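Local coordinates for sister chromatid cohesion protein (Chaetomium thermophilum, PDB 5T8V), which probably helps load cohesin onto chromatin, this chain being the C-terminal HEAT-repeat part of the cohesin loader Scc2, at residues E1302-V1305 with A1306-A1310; Q1366-A1369 with A1370-L1374; E1379-T1382 with Y1383-L1387; A1445-D1448 with L1449-M1453. All coordinates share one frame; numbering follows the deposited sequence.

Contact 1: residues E1302-V1305 with A1306-A1310; sequences ERLV and ASTGA
Ser-1307 reaches back one helical turn to Arg-1303, and its hydroxyl gives a hydrogen bond to the backbone: OG of Ser-1307 lies 2.7 Å from O of Arg-1303. The torsion behind this sets OG opposite the serine's own carbonyl carbon (chi1 -65°), which swings the hydroxyl toward the preceding turn. It comes in above the plane of the Arg-1303 carbonyl, 37° out of it, and the serine N-H adds a weak bond to the same oxygen. That N-H is shared, for N of Ser-1307 is also 2.9 Å from O of Leu-1304. The Leu-1304 carbonyl takes a second and much straighter bond from Thr-1308 N, again at 2.9 Å, with an N-H...O angle of 170°. Leu-1304 and Thr-1308 then run alongside each other, the leucine CD1 resting 3.4 Å from the threonine OG1.

Outside this turn, Thr-1308 OG1 is hydrogen-bonded to OD1 of Asp-1257, which probably helps fix the threonine's rotation, and Leu-1304 and Val-1305 pack on Ile-1377 of helix 1364-1387. One turn back, Glu-1302 lends its carbonyl to Ala-1306 N at 2.9 Å, while its carboxylate forms a salt bridge with Arg-1381 of helix 1364-1387. Helix 1291-1319 therefore presents an apolar strip to its neighbour, with Glu-1302 beside it. Chemically, the serine is spent on its own helix: its hydroxyl serves a carbonyl that takes only a weak bond from the serine's backbone N-H, whereas Glu-1302 and Thr-1308 use their polar ends to tie this helix to other parts of the chain.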
ATOM      1  N   GLU A1302       2.784 -15.501  43.152  1.00 59.66           N
ATOM      2  CA  GLU A1302       1.763 -16.096  44.009  1.00 61.68           C
ATOM      3  C   GLU A1302       2.389 -16.749  45.235  1.00 63.35           C
ATOM      4  O   GLU A1302       1.853 -16.649  46.345  1.00 64.25           O
ATOM      5  CB  GLU A1302       0.945 -17.118  43.218  1.00 62.47           C
ATOM      6  CG  GLU A1302       0.107 -16.519  42.100  1.00 62.38           C
ATOM      7  CD  GLU A1302      -0.537 -17.580  41.226  1.00 63.60           C
ATOM      8  OE1 GLU A1302      -0.322 -18.781  41.489  1.00 63.69           O
ATOM      9  OE2 GLU A1302      -1.259 -17.211  40.275  1.00 64.43           O
ATOM     10  N   ARG A1303       3.525 -17.425  45.053  1.00 63.90           N
ATOM     11  CA  ARG A1303       4.195 -18.070  46.177  1.00 64.97           C
ATOM     12  C   ARG A1303       4.634 -17.042  47.213  1.00 63.86           C
ATOM     13  O   ARG A1303       4.386 -17.203  48.414  1.00 63.95           O
ATOM     14  CB  ARG A1303       5.389 -18.883  45.666  1.00 66.42           C
ATOM     15  CG  ARG A1303       6.091 -19.713  46.731  1.00 68.14           C
ATOM     16  CD  ARG A1303       6.977 -20.793  46.117  1.00 69.36           C
ATOM     17  NE  ARG A1303       7.945 -20.249  45.162  1.00 68.97           N
ATOM     18  CZ  ARG A1303       7.813 -20.276  43.836  1.00 68.74           C
ATOM     19  NH1 ARG A1303       6.749 -20.828  43.265  1.00 69.44           N
ATOM     20  NH2 ARG A1303       8.761 -19.748  43.072  1.00 67.70           N
ATOM     21  N   LEU A1304       5.280 -15.964  46.762  1.00 55.73           N
ATOM     22  CA  LEU A1304       5.714 -14.915  47.680  1.00 56.66           C
ATOM     23  C   LEU A1304       4.526 -14.284  48.396  1.00 57.92           C
ATOM     24  O   LEU A1304       4.509 -14.184  49.628  1.00 57.85           O
ATOM     25  CB  LEU A1304       6.504 -13.850  46.918  1.00 55.25           C
ATOM     26  CG  LEU A1304       6.752 -12.530  47.658  1.00 54.93           C
ATOM     27  CD1 LEU A1304       7.465 -12.766  48.985  1.00 55.77           C
ATOM     28  CD2 LEU A1304       7.545 -11.574  46.783  1.00 53.95           C
ATOM     29  N   VAL A1305       3.524 -13.843  47.633  1.00 68.80           N
ATOM     30  CA  VAL A1305       2.365 -13.185  48.228  1.00 70.63           C
ATOM     31  C   VAL A1305       1.710 -14.090  49.264  1.00 73.79           C
ATOM     32  O   VAL A1305       1.351 -13.645  50.361  1.00 77.40           O
ATOM     33  CB  VAL A1305       1.374 -12.764  47.125  1.00 69.02           C
ATOM     34  CG1 VAL A1305       0.056 -12.292  47.718  1.00 69.74           C
ATOM     35  CG2 VAL A1305       1.985 -11.669  46.261  1.00 67.79           C
ATOM     36  N   ALA A1306       1.547 -15.375  48.938  1.00 61.99           N
ATOM     37  CA  ALA A1306       0.919 -16.306  49.867  1.00 63.93           C
ATOM     38  C   ALA A1306       1.816 -16.641  51.053  1.00 66.14           C
ATOM     39  O   ALA A1306       1.311 -17.102  52.081  1.00 67.73           O
ATOM     40  CB  ALA A1306       0.523 -17.590  49.137  1.00 63.89           C
ATOM     41  N   SER A1307       3.126 -16.424  50.935  1.00 80.94           N
ATOM     42  CA  SER A1307       4.045 -16.710  52.031  1.00 83.01           C
ATOM     43  C   SER A1307       4.140 -15.550  53.017  1.00 86.27           C
ATOM     44  O   SER A1307       3.922 -15.734  54.219  1.00 83.57           O
ATOM     45  CB  SER A1307       5.433 -17.048  51.474  1.00 80.81           C
ATOM     46  OG  SER A1307       5.402 -18.249  50.721  1.00 81.01           O
ATOM     47  N   THR A1308       4.460 -14.348  52.528  1.00 63.97           N
ATOM     48  CA  THR A1308       4.645 -13.205  53.417  1.00 68.44           C
ATOM     49  C   THR A1308       3.319 -12.530  53.748  1.00 69.74           C
ATOM     50  O   THR A1308       3.103 -12.097  54.889  1.00 72.58           O
ATOM     51  CB  THR A1308       5.603 -12.199  52.781  1.00 68.95           C
ATOM     52  OG1 THR A1308       6.787 -12.877  52.342  1.00 68.79           O
ATOM     53  CG2 THR A1308       5.986 -11.118  53.782  1.00 70.27           C
ATOM     54  N   GLY A1309       2.425 -12.422  52.763  1.00 67.21           N
ATOM     55  CA  GLY A1309       1.111 -11.862  53.011  1.00 67.14           C
ATOM     56  C   GLY A1309       0.346 -12.576  54.106  1.00 67.27           C
ATOM     57  O   GLY A1309      -0.581 -11.997  54.682  1.00 67.27           O
ATOM     58  N   ALA A1310       0.707 -13.825  54.403  1.00 94.17           N
ATOM     59  CA  ALA A1310       0.139 -14.510  55.558  1.00 96.87           C
ATOM     60  C   ALA A1310       0.522 -13.789  56.846  1.00 98.50           C
ATOM     61  O   ALA A1310      -0.342 -13.351  57.614  1.00 98.59           O
ATOM     62  CB  ALA A1310       0.615 -15.964  55.590  1.00 95.58           C
TER

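Contact 2: residues Q1366-A1369 with A1370-L1374; sequences QLTA and ASMIL
Met-1372 curls back over Ala-1369, its terminal CE coming to 3.7 Å from CA of Ala-1369. A bend at the thioether (chi3 -61°) turns the methyl toward the helix instead of letting the chain run outward, and CG of the same methionine lies 3.4 Å from O of Thr-1368. On the next residue, Ile-1373 sets CG1 3.5 Å from O of Ala-1369, which puts both long side chains beside the small alanine. Ala-1370, the other short residue at the middle of the turn, tucks CB 3.5 Å from O of Leu-1367, and its methyl packs against Val-1312 of helix 1291-1319.

The buried hydroxyl of Ser-1371 is met within its own helix. Ser-1371 grips O of Leu-1367 twice, with its N at 2.9 Å and its OG at 2.8 Å, the two donors arriving from opposite faces of the carbonyl plane. With a valine in place of Ser-1371, the Leu-1367 carbonyl would probably keep the backbone bond but lose its second donor, and the bulkier branches would be likely to press on Cys-1446 and Leu-1449. Three residues earlier, Thr-1368 OG1 bonds to O of Leu-1364 in its own helix and to O of Met-1442 in helix 1439-1452. Met-1372 N meets O of Thr-1368 almost straight, at 175°.

With Ile-1316 of one neighbouring helix on Ser-1371 and Leu-1449 of another beside it, this is a central helix wrapped on several sides, the close side-by-side helix packing from which an alpha-solenoid of HEAT repeats is built.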
ATOM      1  N   GLN A1366       3.851   1.357  58.824  1.00104.23           N
ATOM      2  CA  GLN A1366       4.707   0.206  58.560  1.00 96.68           C
ATOM      3  C   GLN A1366       3.935  -0.898  57.848  1.00 86.58           C
ATOM      4  O   GLN A1366       4.426  -1.480  56.873  1.00 84.28           O
ATOM      5  CB  GLN A1366       5.300  -0.309  59.873  1.00100.54           C
ATOM      6  CG  GLN A1366       6.448  -1.285  59.710  1.00100.53           C
ATOM      7  CD  GLN A1366       7.082  -1.652  61.039  1.00101.17           C
ATOM      8  OE1 GLN A1366       6.387  -1.866  62.033  1.00101.21           O
ATOM      9  NE2 GLN A1366       8.408  -1.720  61.065  1.00101.75           N
ATOM     10  N   LEU A1367       2.715  -1.187  58.311  1.00 95.68           N
ATOM     11  CA  LEU A1367       1.921  -2.256  57.718  1.00 89.59           C
ATOM     12  C   LEU A1367       1.200  -1.811  56.455  1.00 86.81           C
ATOM     13  O   LEU A1367       0.878  -2.651  55.609  1.00 83.89           O
ATOM     14  CB  LEU A1367       0.913  -2.784  58.738  1.00 90.05           C
ATOM     15  CG  LEU A1367       1.535  -3.332  60.023  1.00 89.34           C
ATOM     16  CD1 LEU A1367       0.449  -3.744  60.995  1.00 87.81           C
ATOM     17  CD2 LEU A1367       2.466  -4.504  59.725  1.00 86.55           C
ATOM     18  N   THR A1368       0.922  -0.516  56.314  1.00 78.29           N
ATOM     19  CA  THR A1368       0.468  -0.006  55.028  1.00 74.49           C
ATOM     20  C   THR A1368       1.577  -0.131  53.990  1.00 70.16           C
ATOM     21  O   THR A1368       1.350  -0.616  52.875  1.00 68.33           O
ATOM     22  CB  THR A1368       0.024   1.445  55.179  1.00 75.96           C
ATOM     23  OG1 THR A1368      -1.010   1.539  56.169  1.00 77.73           O
ATOM     24  CG2 THR A1368      -0.496   2.002  53.841  1.00 75.18           C
ATOM     25  N   ALA A1369       2.790   0.299  54.351  1.00 77.87           N
ATOM     26  CA  ALA A1369       3.960   0.062  53.511  1.00 76.01           C
ATOM     27  C   ALA A1369       4.056  -1.403  53.115  1.00 74.15           C
ATOM     28  O   ALA A1369       4.199  -1.733  51.932  1.00 72.52           O
ATOM     29  CB  ALA A1369       5.228   0.492  54.250  1.00 76.00           C
ATOM     30  N   ALA A1370       3.986  -2.298  54.101  1.00 60.92           N
ATOM     31  CA  ALA A1370       3.989  -3.726  53.813  1.00 59.54           C
ATOM     32  C   ALA A1370       2.929  -4.072  52.774  1.00 59.28           C
ATOM     33  O   ALA A1370       3.234  -4.628  51.715  1.00 57.58           O
ATOM     34  CB  ALA A1370       3.760  -4.515  55.104  1.00 60.61           C
ATOM     35  N   SER A1371       1.674  -3.714  53.056  1.00 60.79           N
ATOM     36  CA  SER A1371       0.557  -4.106  52.202  1.00 60.49           C
ATOM     37  C   SER A1371       0.769  -3.656  50.761  1.00 59.14           C
ATOM     38  O   SER A1371       0.729  -4.472  49.832  1.00 58.54           O
ATOM     39  CB  SER A1371      -0.747  -3.530  52.757  1.00 63.49           C
ATOM     40  OG  SER A1371      -1.002  -3.996  54.071  1.00 64.03           O
ATOM     41  N   MET A1372       0.984  -2.355  50.556  1.00 74.01           N
ATOM     42  CA  MET A1372       1.116  -1.789  49.215  1.00 75.05           C
ATOM     43  C   MET A1372       1.963  -2.671  48.307  1.00 72.18           C
ATOM     44  O   MET A1372       1.619  -2.888  47.141  1.00 72.50           O
ATOM     45  CB  MET A1372       1.732  -0.393  49.282  1.00 77.77           C
ATOM     46  CG  MET A1372       0.785   0.693  49.753  1.00 82.82           C
ATOM     47  SD  MET A1372       1.528   2.329  49.603  1.00 84.77           S
ATOM     48  CE  MET A1372       2.929   2.159  50.697  1.00 83.70           C
ATOM     49  N   ILE A1373       3.076  -3.180  48.837  1.00 55.76           N
ATOM     50  CA  ILE A1373       3.923  -4.079  48.060  1.00 53.38           C
ATOM     51  C   ILE A1373       3.108  -5.262  47.553  1.00 52.58           C
ATOM     52  O   ILE A1373       3.073  -5.545  46.350  1.00 51.65           O
ATOM     53  CB  ILE A1373       5.127  -4.541  48.903  1.00 52.43           C
ATOM     54  CG1 ILE A1373       5.978  -3.333  49.311  1.00 53.89           C
ATOM     55  CG2 ILE A1373       5.969  -5.557  48.126  1.00 51.19           C
ATOM     56  CD1 ILE A1373       7.112  -3.661  50.268  1.00 53.79           C
ATOM     57  N   LEU A1374       2.421  -5.960  48.463  1.00 53.17           N
ATOM     58  CA  LEU A1374       1.691  -7.163  48.075  1.00 52.64           C
ATOM     59  C   LEU A1374       0.540  -6.841  47.130  1.00 53.62           C
ATOM     60  O   LEU A1374       0.325  -7.555  46.144  1.00 52.85           O
ATOM     61  CB  LEU A1374       1.173  -7.889  49.315  1.00 53.47           C
ATOM     62  CG  LEU A1374       2.241  -8.427  50.268  1.00 52.69           C
ATOM     63  CD1 LEU A1374       2.340  -7.540  51.480  1.00 54.24           C
ATOM     64  CD2 LEU A1374       1.939  -9.856  50.670  1.00 52.44           C
TER

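Contact 3: residues E1379-T1382 with Y1383-L1387; sequences EVRT and YLRRL
Arg-1381 and Arg-1385 make a side-chain contact one turn apart near the C-terminal end of helix 1364-1387, where the helix lies against helix 1291-1319. The two side chains pass each other at a slant. CG of Arg-1385 sits over one face of the Arg-1381 guanidinium, 3.8 Å above its plane and toward the rim, and the two guanidinium planes are only 20° apart. NE of Arg-1385 comes over that group as well, 3.7 Å from NH2 of Arg-1381. The bend in Arg-1381 at chi2 (-96°) carries its head along the helix to this position. Glu-1302 of helix 1291-1319, in a salt bridge with NH2 of Arg-1381 and in packing contact with Arg-1385, probably offsets the like charges. A leucine replacing Arg-1381 would probably leave the Glu-1302 carboxylate without its salt-bridge mate and Arg-1385 CG without the flat group it covers.

The arginine pair lies beside an apolar seam between helices of this HEAT-repeat protein, formed by Val-1380 and Leu-1384. CG1 of Val-1380 meets CG of Leu-1384 at 4.2 Å; Val-1380 also reaches helix 1271-1284, and Leu-1384 packs on Val-1298 and Met-1301.

Around the helix, Thr-1382 gives its hydroxyl to the backbone: with chi1 at 62°, OG1 falls between its own N and carbonyl carbon and lies 2.7 Å from O of Glu-1379. That oxygen also accepts from N of Tyr-1383 at 2.9 Å, so two donors hold it. The tyrosine side chain extends to Val-1424 of helix 1422-1431.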
ATOM      1  N   GLU A1379      -1.645  -7.116  41.794  1.00 54.78           N
ATOM      2  CA  GLU A1379      -2.202  -6.354  40.681  1.00 56.88           C
ATOM      3  C   GLU A1379      -1.509  -6.726  39.377  1.00 57.66           C
ATOM      4  O   GLU A1379      -2.163  -7.103  38.395  1.00 58.47           O
ATOM      5  CB  GLU A1379      -2.073  -4.856  40.959  1.00 58.24           C
ATOM      6  CG  GLU A1379      -2.678  -3.961  39.882  1.00 60.35           C
ATOM      7  CD  GLU A1379      -4.179  -4.138  39.747  1.00 61.60           C
ATOM      8  OE1 GLU A1379      -4.810  -4.627  40.709  1.00 61.82           O
ATOM      9  OE2 GLU A1379      -4.729  -3.788  38.679  1.00 62.63           O
ATOM     10  N   VAL A1380      -0.176  -6.636  39.352  1.00 58.73           N
ATOM     11  CA  VAL A1380       0.567  -7.035  38.158  1.00 59.55           C
ATOM     12  C   VAL A1380       0.291  -8.496  37.827  1.00 60.13           C
ATOM     13  O   VAL A1380       0.226  -8.879  36.654  1.00 60.90           O
ATOM     14  CB  VAL A1380       2.072  -6.775  38.353  1.00 58.49           C
ATOM     15  CG1 VAL A1380       2.872  -7.321  37.171  1.00 57.59           C
ATOM     16  CG2 VAL A1380       2.331  -5.286  38.522  1.00 59.94           C
ATOM     17  N   ARG A1381       0.127  -9.333  38.852  1.00 64.28           N
ATOM     18  CA  ARG A1381      -0.137 -10.749  38.629  1.00 64.60           C
ATOM     19  C   ARG A1381      -1.417 -10.941  37.827  1.00 68.36           C
ATOM     20  O   ARG A1381      -1.414 -11.576  36.768  1.00 69.04           O
ATOM     21  CB  ARG A1381      -0.215 -11.480  39.973  1.00 63.20           C
ATOM     22  CG  ARG A1381      -0.618 -12.944  39.879  1.00 62.52           C
ATOM     23  CD  ARG A1381      -2.113 -13.134  40.107  1.00 64.37           C
ATOM     24  NE  ARG A1381      -2.500 -14.540  40.097  1.00 64.13           N
ATOM     25  CZ  ARG A1381      -3.759 -14.968  40.087  1.00 65.25           C
ATOM     26  NH1 ARG A1381      -4.761 -14.098  40.082  1.00 66.81           N
ATOM     27  NH2 ARG A1381      -4.018 -16.267  40.077  1.00 65.26           N
ATOM     28  N   THR A1382      -2.529 -10.390  38.319  1.00 89.55           N
ATOM     29  CA  THR A1382      -3.784 -10.479  37.580  1.00 93.00           C
ATOM     30  C   THR A1382      -3.639  -9.875  36.190  1.00 94.03           C
ATOM     31  O   THR A1382      -4.146 -10.430  35.206  1.00 96.93           O
ATOM     32  CB  THR A1382      -4.902  -9.776  38.350  1.00 96.29           C
ATOM     33  OG1 THR A1382      -4.583  -8.388  38.504  1.00 99.03           O
ATOM     34  CG2 THR A1382      -5.093 -10.407  39.723  1.00 95.09           C
ATOM     35  N   TYR A1383      -2.943  -8.739  36.088  1.00 72.04           N
ATOM     36  CA  TYR A1383      -2.748  -8.113  34.786  1.00 73.86           C
ATOM     37  C   TYR A1383      -2.062  -9.064  33.812  1.00 73.31           C
ATOM     38  O   TYR A1383      -2.375  -9.070  32.617  1.00 73.89           O
ATOM     39  CB  TYR A1383      -1.936  -6.828  34.932  1.00 73.79           C
ATOM     40  CG  TYR A1383      -1.508  -6.239  33.607  1.00 73.98           C
ATOM     41  CD1 TYR A1383      -2.421  -5.593  32.785  1.00 76.07           C
ATOM     42  CD2 TYR A1383      -0.191  -6.333  33.177  1.00 71.88           C
ATOM     43  CE1 TYR A1383      -2.035  -5.055  31.571  1.00 76.55           C
ATOM     44  CE2 TYR A1383       0.205  -5.797  31.967  1.00 72.09           C
ATOM     45  CZ  TYR A1383      -0.720  -5.159  31.167  1.00 74.80           C
ATOM     46  OH  TYR A1383      -0.330  -4.625  29.959  1.00 76.22           O
ATOM     47  N   LEU A1384      -1.120  -9.873  34.301  1.00 63.15           N
ATOM     48  CA  LEU A1384      -0.454 -10.839  33.434  1.00 63.21           C
ATOM     49  C   LEU A1384      -1.367 -12.016  33.117  1.00 62.22           C
ATOM     50  O   LEU A1384      -1.423 -12.475  31.970  1.00 62.73           O
ATOM     51  CB  LEU A1384       0.838 -11.333  34.086  1.00 62.65           C
ATOM     52  CG  LEU A1384       1.960 -10.317  34.323  1.00 62.87           C
ATOM     53  CD1 LEU A1384       3.197 -11.024  34.861  1.00 61.23           C
ATOM     54  CD2 LEU A1384       2.297  -9.538  33.060  1.00 64.44           C
ATOM     55  N   ARG A1385      -2.091 -12.518  34.120  1.00 95.81           N
ATOM     56  CA  ARG A1385      -2.986 -13.648  33.898  1.00 97.23           C
ATOM     57  C   ARG A1385      -4.022 -13.325  32.830  1.00100.65           C
ATOM     58  O   ARG A1385      -4.359 -14.180  32.003  1.00101.78           O
ATOM     59  CB  ARG A1385      -3.668 -14.040  35.208  1.00 98.28           C
ATOM     60  CG  ARG A1385      -2.704 -14.424  36.323  1.00 96.26           C
ATOM     61  CD  ARG A1385      -2.141 -15.821  36.136  1.00 96.50           C
ATOM     62  NE  ARG A1385      -3.083 -16.855  36.558  1.00 98.53           N
ATOM     63  CZ  ARG A1385      -2.799 -18.153  36.606  1.00 99.06           C
ATOM     64  NH1 ARG A1385      -3.722 -19.017  37.007  1.00100.84           N
ATOM     65  NH2 ARG A1385      -1.596 -18.590  36.257  1.00 97.75           N
ATOM     66  N   ARG A1386      -4.537 -12.093  32.827  1.00 85.00           N
ATOM     67  CA  ARG A1386      -5.502 -11.703  31.806  1.00 88.63           C
ATOM     68  C   ARG A1386      -4.821 -11.250  30.520  1.00 88.34           C
ATOM     69  O   ARG A1386      -5.411 -11.366  29.440  1.00 90.13           O
ATOM     70  CB  ARG A1386      -6.411 -10.591  32.335  1.00 91.44           C
ATOM     71  CG  ARG A1386      -7.471 -10.142  31.336  1.00 94.64           C
ATOM     72  CD  ARG A1386      -8.863 -10.114  31.950  1.00 96.51           C
ATOM     73  NE  ARG A1386      -9.899  -9.940  30.935  1.00100.06           N
ATOM     74  CZ  ARG A1386     -11.206  -9.952  31.182  1.00103.73           C
ATOM     75  NH1 ARG A1386     -11.654 -10.130  32.417  1.00104.18           N
ATOM     76  NH2 ARG A1386     -12.069  -9.786  30.188  1.00107.20           N
ATOM     77  N   LEU A1387      -3.590 -10.745  30.610  1.00102.43           N
ATOM     78  CA  LEU A1387      -2.889 -10.260  29.426  1.00103.57           C
ATOM     79  C   LEU A1387      -2.435 -11.391  28.514  1.00104.35           C
ATOM     80  O   LEU A1387      -2.110 -11.136  27.349  1.00105.31           O
ATOM     81  CB  LEU A1387      -1.682  -9.415  29.842  1.00102.02           C
ATOM     82  CG  LEU A1387      -0.759  -8.930  28.719  1.00101.93           C
ATOM     83  CD1 LEU A1387      -1.523  -8.066  27.730  1.00104.88           C
ATOM     84  CD2 LEU A1387       0.423  -8.167  29.287  1.00 99.73           C
TER

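Contact 4: residues A1445-D1448 with L1449-M1453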
ATOM      1  N   ALA A1445      -5.827   0.269  52.574  1.00 81.48           N
ATOM      2  CA  ALA A1445      -4.799  -0.596  52.010  1.00 78.67           C
ATOM      3  C   ALA A1445      -4.661  -1.873  52.830  1.00 76.80           C
ATOM      4  O   ALA A1445      -4.756  -2.985  52.294  1.00 75.74           O
ATOM      5  CB  ALA A1445      -3.467   0.150  51.939  1.00 78.03           C
ATOM      6  N   CYS A1446      -4.445  -1.729  54.140  1.00 81.12           N
ATOM      7  CA  CYS A1446      -4.364  -2.897  55.011  1.00 80.93           C
ATOM      8  C   CYS A1446      -5.617  -3.753  54.897  1.00 81.56           C
ATOM      9  O   CYS A1446      -5.537  -4.986  54.887  1.00 81.06           O
ATOM     10  CB  CYS A1446      -4.148  -2.456  56.459  1.00 81.75           C
ATOM     11  SG  CYS A1446      -2.638  -1.510  56.727  1.00 81.58           S
ATOM     12  N   LYS A1447      -6.786  -3.117  54.804  1.00 74.69           N
ATOM     13  CA  LYS A1447      -8.030  -3.865  54.656  1.00 75.81           C
ATOM     14  C   LYS A1447      -8.034  -4.670  53.362  1.00 73.52           C
ATOM     15  O   LYS A1447      -8.266  -5.885  53.370  1.00 72.61           O
ATOM     16  CB  LYS A1447      -9.216  -2.901  54.692  1.00 79.37           C
ATOM     17  CG  LYS A1447     -10.579  -3.575  54.664  1.00 81.17           C
ATOM     18  CD  LYS A1447     -11.637  -2.627  54.129  1.00 84.14           C
ATOM     19  CE  LYS A1447     -13.020  -3.248  54.178  1.00 86.38           C
ATOM     20  NZ  LYS A1447     -14.033  -2.393  53.502  1.00 89.27           N
ATOM     21  N   ASP A1448      -7.782  -4.000  52.234  1.00 91.43           N
ATOM     22  CA  ASP A1448      -7.740  -4.686  50.947  1.00 90.54           C
ATOM     23  C   ASP A1448      -6.717  -5.812  50.945  1.00 86.09           C
ATOM     24  O   ASP A1448      -6.851  -6.768  50.173  1.00 84.62           O
ATOM     25  CB  ASP A1448      -7.428  -3.688  49.830  1.00 90.78           C
ATOM     26  CG  ASP A1448      -8.543  -2.686  49.611  1.00 94.63           C
ATOM     27  OD1 ASP A1448      -9.718  -3.033  49.862  1.00 97.43           O
ATOM     28  OD2 ASP A1448      -8.245  -1.549  49.185  1.00 94.64           O
ATOM     29  N   LEU A1449      -5.686  -5.718  51.788  1.00 82.04           N
ATOM     30  CA  LEU A1449      -4.720  -6.806  51.887  1.00 79.92           C
ATOM     31  C   LEU A1449      -5.265  -7.956  52.726  1.00 81.08           C
ATOM     32  O   LEU A1449      -5.066  -9.126  52.383  1.00 79.45           O
ATOM     33  CB  LEU A1449      -3.405  -6.285  52.471  1.00 77.99           C
ATOM     34  CG  LEU A1449      -2.201  -7.234  52.547  1.00 74.52           C
ATOM     35  CD1 LEU A1449      -2.192  -7.991  53.865  1.00 74.46           C
ATOM     36  CD2 LEU A1449      -2.159  -8.209  51.370  1.00 72.86           C
ATOM     37  N   VAL A1450      -5.957  -7.645  53.825  1.00 69.52           N
ATOM     38  CA  VAL A1450      -6.552  -8.693  54.650  1.00 71.85           C
ATOM     39  C   VAL A1450      -7.608  -9.456  53.863  1.00 73.60           C
ATOM     40  O   VAL A1450      -7.806 -10.659  54.077  1.00 73.33           O
ATOM     41  CB  VAL A1450      -7.140  -8.091  55.943  1.00 73.70           C
ATOM     42  CG1 VAL A1450      -7.889  -9.150  56.743  1.00 74.51           C
ATOM     43  CG2 VAL A1450      -6.036  -7.482  56.796  1.00 73.23           C
ATOM     44  N   GLU A1451      -8.302  -8.780  52.947  1.00 86.61           N
ATOM     45  CA  GLU A1451      -9.358  -9.418  52.172  1.00 88.32           C
ATOM     46  C   GLU A1451      -8.846 -10.062  50.892  1.00 88.81           C
ATOM     47  O   GLU A1451      -9.401 -11.079  50.457  1.00 89.01           O
ATOM     48  CB  GLU A1451     -10.445  -8.398  51.832  1.00 89.41           C
ATOM     49  CG  GLU A1451     -11.177  -7.862  53.050  1.00 90.73           C
ATOM     50  CD  GLU A1451     -12.085  -6.696  52.719  1.00 92.73           C
ATOM     51  OE1 GLU A1451     -11.780  -5.963  51.757  1.00 92.48           O
ATOM     52  OE2 GLU A1451     -13.103  -6.517  53.421  1.00 94.81           O
ATOM     53  N   LEU A1452      -7.808  -9.493  50.274  1.00 73.62           N
ATOM     54  CA  LEU A1452      -7.204 -10.123  49.105  1.00 73.84           C
ATOM     55  C   LEU A1452      -6.785 -11.554  49.412  1.00 71.85           C
ATOM     56  O   LEU A1452      -6.876 -12.439  48.553  1.00 70.67           O
ATOM     57  CB  LEU A1452      -6.001  -9.307  48.628  1.00 74.61           C
ATOM     58  CG  LEU A1452      -5.101  -9.968  47.578  1.00 74.30           C
ATOM     59  CD1 LEU A1452      -5.881 -10.289  46.313  1.00 75.98           C
ATOM     60  CD2 LEU A1452      -3.906  -9.083  47.262  1.00 73.77           C
ATOM     61  N   MET A1453      -6.319 -11.797  50.631  1.00102.98           N
ATOM     62  CA  MET A1453      -5.927 -13.125  51.086  1.00103.56           C
ATOM     63  C   MET A1453      -6.747 -13.468  52.323  1.00106.44           C
ATOM     64  O   MET A1453      -6.245 -13.435  53.450  1.00106.74           O
ATOM     65  CB  MET A1453      -4.445 -13.175  51.374  1.00102.62           C
ATOM     66  CG  MET A1453      -3.583 -12.679  50.240  1.00102.12           C
ATOM     67  SD  MET A1453      -2.141 -13.734  50.057  1.00101.20           S
ATOM     68  CE  MET A1453      -1.489 -13.691  51.719  1.00102.08           C
TER
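Lys-1447 and Glu-1451 form the charged pair of this turn, though they stop short of a salt bridge: NZ of Lys-1447 is 4.2 Å from OE2 of Glu-1451. The lysine's methylenes come closer than its charge, CE lying 3.4 Å from that same OE2 as the two extended chains cross. Asp-1448 also stands near the glutamate, with OD1 4.1 Å from OE1 of Glu-1451 and the carboxylates turned 35° apart. The lysine probably offsets some of this negative charge.

Backbone hydrogen bonds run through the turn as in any alpha-helix, here helix 1439-1452, which ends the modelled helical stack of this HEAT-repeat domain. Glu-1451 N bonds to O of Lys-1447 at 2.9 Å, and Leu-1452 N to O of Asp-1448 at the same length. Met-1453 is the first residue to leave helical geometry, and its N holds O of Leu-1449 only weakly.

Apolar side chains join the helix to its neighbours. Val-1450 packs on Ile-1316 of helix 1291-1319; Leu-1449 packs on Ala-1313 of that helix and on Ser-1371 of helix 1364-1387, and Leu-1452 on Trp-1378.

How the contacts relate
Along the chain the four turns come in the order of their numbers: contact 1 on helix 1291-1319, contacts 2 and 3 both on helix 1364-1387, and contact 4 on helix 1439-1452. Contacts 2 and 3 have centres about 20 Å apart and do not touch; contact 1 packs against both. Contact 4 closes the group, about 10 Å from contact 2 and 13 Å from contact 1 between centres, with Met-1453 lying on the backbone of 1302-1310 and Cys-1446 against Thr-1368. Helix 1364-1387 thus meets both others, and the three pack as one bundle at the chain's C-terminal end, joining its last helix to two earlier ones.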